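Local structure of predicted flavin-nucleotide-binding protein from COG3576 family structurally related to pyridoxine 5'-phosphate oxidase (Lactobacillus delbrueckii subsp. bulgaricus, 2HTD) at residues 33-43 / 54-62. The protein probably binds a flavin nucleotide, as a putative oxidoreductase of the pyridoxamine 5'-phosphate oxidase family whose own substrate and reaction are not established. Residues are numbered along the deposited sequence; the frame is centred on the assembly and turned at random.
With SO4 (sulfate ion), chain I.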
loop_
_atom_site.group_PDB
_atom_site.type_symbol
_atom_site.label_atom_id
_atom_site.label_comp_id
_atom_site.label_asym_id
_atom_site.label_seq_id
_atom_site.Cartn_x
_atom_site.Cartn_y
_atom_site.Cartn_z
ATOM N N VAL B 33 14.981 2.230 9.536
ATOM C CA VAL B 33 15.586 3.154 8.592
ATOM C C VAL B 33 16.190 2.397 7.415
ATOM O O VAL B 33 15.988 2.740 6.246
ATOM C CB VAL B 33 16.686 3.991 9.284
ATOM C CG1 VAL B 33 17.547 4.682 8.206
ATOM C CG2 VAL B 33 16.097 5.019 10.262
ATOM N N ASN B 34 16.918 1.332 7.693
ATOM C CA ASN B 34 17.501 0.554 6.588
ATOM C C ASN B 34 16.486 -0.181 5.756
ATOM O O ASN B 34 16.659 -0.314 4.546
ATOM C CB ASN B 34 18.560 -0.380 7.129
ATOM C CG ASN B 34 19.808 0.366 7.514
ATOM O OD1 ASN B 34 20.126 1.401 6.916
ATOM N ND2 ASN B 34 20.540 -0.154 8.497
ATOM N N LEU B 35 15.373 -0.596 6.347
ATOM C CA LEU B 35 14.281 -1.101 5.499
ATOM C C LEU B 35 13.797 -0.095 4.445
ATOM O O LEU B 35 13.623 -0.454 3.280
ATOM C CB LEU B 35 13.076 -1.561 6.328
ATOM C CG LEU B 35 13.173 -2.959 6.948
ATOM C CD1 LEU B 35 12.095 -3.167 8.018
ATOM C CD2 LEU B 35 13.026 -4.031 5.870
ATOM N N PHE B 36 13.568 1.148 4.900
ATOM C CA PHE B 36 13.160 2.226 4.024
ATOM C C PHE B 36 14.201 2.574 2.992
ATOM O O PHE B 36 13.852 2.827 1.846
ATOM C CB PHE B 36 12.721 3.501 4.776
ATOM C CG PHE B 36 11.316 3.442 5.289
ATOM C CD1 PHE B 36 10.233 3.544 4.434
ATOM C CD2 PHE B 36 11.088 3.225 6.633
ATOM C CE1 PHE B 36 8.940 3.459 4.928
ATOM C CE2 PHE B 36 9.801 3.137 7.120
ATOM C CZ PHE B 36 8.727 3.262 6.265
ATOM N N LYS B 37 15.456 2.539 3.381
ATOM C CA LYS B 37 16.538 2.848 2.451
ATOM C C LYS B 37 16.729 1.802 1.356
ATOM O O LYS B 37 17.067 2.166 0.227
ATOM C CB LYS B 37 17.851 3.037 3.205
ATOM C CG LYS B 37 17.921 4.321 3.937
ATOM C CD LYS B 37 19.329 4.495 4.551
ATOM C CE LYS B 37 19.433 5.784 5.323
ATOM N NZ LYS B 37 20.726 5.894 6.065
ATOM N N ASN B 38 16.554 0.528 1.704
ATOM C CA ASN B 38 17.051 -0.601 0.910
ATOM C C ASN B 38 15.986 -1.297 0.087
ATOM O O ASN B 38 16.291 -2.191 -0.728
ATOM C CB ASN B 38 17.683 -1.670 1.824
ATOM C CG ASN B 38 18.963 -1.183 2.530
ATOM O OD1 ASN B 38 19.518 -0.132 2.213
ATOM N ND2 ASN B 38 19.408 -1.953 3.503
ATOM N N ASN B 39 14.727 -0.959 0.314
ATOM C CA ASN B 39 13.637 -1.633 -0.387
ATOM C C ASN B 39 12.727 -0.647 -1.089
ATOM O O ASN B 39 12.684 0.530 -0.758
ATOM C CB ASN B 39 12.821 -2.477 0.608
ATOM C CG ASN B 39 13.615 -3.573 1.203
ATOM O OD1 ASN B 39 13.804 -4.625 0.573
ATOM N ND2 ASN B 39 14.152 -3.341 2.425
ATOM N N LEU B 40 11.999 -1.136 -2.103
ATOM C CA LEU B 40 11.025 -0.354 -2.784
ATOM C C LEU B 40 9.887 -0.095 -1.810
ATOM O O LEU B 40 9.291 -1.042 -1.264
ATOM C CB LEU B 40 10.502 -1.119 -4.013
ATOM C CG LEU B 40 9.446 -0.404 -4.852
ATOM C CD1 LEU B 40 9.891 0.980 -5.366
ATOM C CD2 LEU B 40 9.038 -1.320 -6.003
ATOM N N VAL B 41 9.596 1.177 -1.563
ATOM C CA VAL B 41 8.548 1.593 -0.624
ATOM C C VAL B 41 7.217 1.729 -1.354
ATOM O O VAL B 41 7.165 2.228 -2.479
ATOM C CB VAL B 41 8.977 2.907 0.058
ATOM C CG1 VAL B 41 7.898 3.491 0.983
ATOM C CG2 VAL B 41 10.261 2.585 0.815
ATOM N N TYR B 42 6.143 1.315 -0.674
ATOM C CA TYR B 42 4.778 1.510 -1.175
ATOM C C TYR B 42 4.070 2.493 -0.292
ATOM O O TYR B 42 4.278 2.511 0.926
ATOM C CB TYR B 42 3.978 0.191 -1.243
ATOM C CG TYR B 42 4.315 -0.587 -2.453
ATOM C CD1 TYR B 42 5.558 -1.228 -2.573
ATOM C CD2 TYR B 42 3.442 -0.687 -3.517
ATOM C CE1 TYR B 42 5.888 -1.914 -3.726
ATOM C CE2 TYR B 42 3.770 -1.350 -4.651
ATOM C CZ TYR B 42 4.988 -1.985 -4.763
ATOM O OH TYR B 42 5.195 -2.642 -5.957
ATOM N N LEU B 43 3.278 3.349 -0.907
ATOM C CA LEU B 43 2.599 4.449 -0.249
ATOM C C LEU B 43 1.104 4.365 -0.488
ATOM O O LEU B 43 0.667 4.061 -1.583
ATOM C CB LEU B 43 3.156 5.764 -0.797
ATOM C CG LEU B 43 2.650 7.160 -0.539
ATOM C CD1 LEU B 43 3.770 8.110 -0.928
ATOM C CD2 LEU B 43 1.406 7.476 -1.349
ATOM N N VAL B 54 -3.168 2.972 -3.507
ATOM C CA VAL B 54 -1.799 2.478 -3.145
ATOM C C VAL B 54 -0.921 2.349 -4.375
ATOM O O VAL B 54 -1.390 1.967 -5.459
ATOM C CB VAL B 54 -1.872 1.086 -2.384
ATOM C CG1 VAL B 54 -2.602 0.050 -3.213
ATOM C CG2 VAL B 54 -0.480 0.576 -1.956
ATOM N N GLY B 55 0.350 2.669 -4.210
ATOM C CA GLY B 55 1.315 2.533 -5.301
ATOM C C GLY B 55 2.750 2.650 -4.790
ATOM O O GLY B 55 2.998 3.096 -3.687
ATOM N N PRO B 56 3.706 2.216 -5.613
ATOM C CA PRO B 56 5.126 2.223 -5.312
ATOM C C PRO B 56 5.721 3.634 -5.376
ATOM O O PRO B 56 5.242 4.435 -6.188
ATOM C CB PRO B 56 5.704 1.354 -6.429
ATOM C CG PRO B 56 4.750 1.492 -7.638
ATOM C CD PRO B 56 3.404 1.650 -6.955
ATOM N N LYS B 57 6.727 3.948 -4.547
ATOM C CA LYS B 57 7.473 5.209 -4.658
ATOM C C LYS B 57 8.975 4.953 -4.578
ATOM O O LYS B 57 9.526 4.795 -3.510
ATOM C CB LYS B 57 7.079 6.215 -3.561
ATOM C CG LYS B 57 5.758 6.891 -3.801
ATOM C CD LYS B 57 5.788 7.927 -4.959
ATOM C CE LYS B 57 4.347 8.395 -5.290
ATOM N NZ LYS B 57 4.198 9.352 -6.439
ATOM N N GLY B 58 9.620 4.923 -5.731
ATOM C CA GLY B 58 11.045 4.622 -5.803
ATOM C C GLY B 58 11.975 5.661 -5.198
ATOM O O GLY B 58 13.119 5.357 -4.847
ATOM N N SER B 59 11.508 6.905 -5.102
ATOM C CA SER B 59 12.386 8.018 -4.659
ATOM C C SER B 59 12.388 8.280 -3.161
ATOM O O SER B 59 12.922 9.298 -2.722
ATOM C CB SER B 59 11.991 9.294 -5.370
ATOM O OG SER B 59 10.660 9.601 -5.067
HETATM N N MSE B 60 11.805 7.386 -2.363
HETATM C CA MSE B 60 11.740 7.581 -0.922
HETATM C C MSE B 60 13.116 7.604 -0.303
HETATM O O MSE B 60 13.969 6.785 -0.657
HETATM C CB MSE B 60 10.925 6.446 -0.278
HETATM C CG MSE B 60 10.460 6.723 1.140
HETATM SE SE MSE B 60 9.206 8.107 1.232
HETATM C CE MSE B 60 7.972 7.545 -0.031
ATOM N N THR B 61 13.353 8.569 0.575
ATOM C CA THR B 61 14.522 8.607 1.424
ATOM C C THR B 61 14.177 8.946 2.860
ATOM O O THR B 61 13.069 9.390 3.177
ATOM C CB THR B 61 15.568 9.603 0.908
ATOM O OG1 THR B 61 15.104 10.935 1.083
ATOM C CG2 THR B 61 15.858 9.384 -0.563
ATOM N N VAL B 62 15.165 8.750 3.732
ATOM C CA VAL B 62 15.001 8.960 5.143
ATOM C C VAL B 62 15.813 10.187 5.473
ATOM O O VAL B 62 17.025 10.226 5.209
ATOM C CB VAL B 62 15.523 7.749 5.957
ATOM C CG1 VAL B 62 15.350 8.033 7.440
ATOM C CG2 VAL B 62 14.776 6.461 5.529
HETATM S S SO4 I . 9.183 7.571 -8.107
HETATM O O1 SO4 I . 10.504 7.578 -8.761
HETATM O O2 SO4 I . 8.197 8.314 -8.931
HETATM O O3 SO4 I . 8.621 6.195 -8.158
HETATM O O4 SO4 I . 9.275 8.100 -6.738
HETATM O O HOH W 1 11.386 3.136 -2.635
#
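K57 N donates to V41 O over 2.7 Å with an N-H...O angle of 171°, and the antiparallel pair L43 and G55 exchanges two further backbone bonds, L43 N to G55 O (2.8 Å) and G55 N to L43 O. The other half of the V41-K57 pair is opened by a water, which accepts from V41 N and donates to K57 O (2.6 Å). The type I turn K57-M60 then points G58 N and S59 N at a sulfate, which S59 OG also grips; the ion, probably from the crystallisation liquor, also binds K73 NZ.

On one side of the hairpin, P56 CB sits over the Y42 ring, 4.0 Å from its centroid and 22° off the normal, a CH-pi contact, while V54 CG2 lies at the ring edge. On the other side, K57 CG rests on L43 CD1 (3.7 Å) before a bend about the CB-CG bond (chi2 -72°) carries NZ to a salt bridge with E72. The selenomethionine M60 crosses V41 at about a right angle, CB to CB 4.1 Å. Farther out, V62 CG2 reaches F36 CB (3.7 Å) and V62 CG1 meets V33 CG1, fastening helix 30-38 to strand 61-64.

L43 and M60 continue onto L90 of strand 88-94 and Y70 of strand 67-72, and F36 onto V101 and V103 of strand 99-110. Y42 instead stacks on Y42 of the second subunit, so one face of hairpin 41-46/52-57 packs into the core and the other forms part of the dimer interface, consistent with the split-barrel fold of the pyridoxamine 5'-phosphate oxidase family.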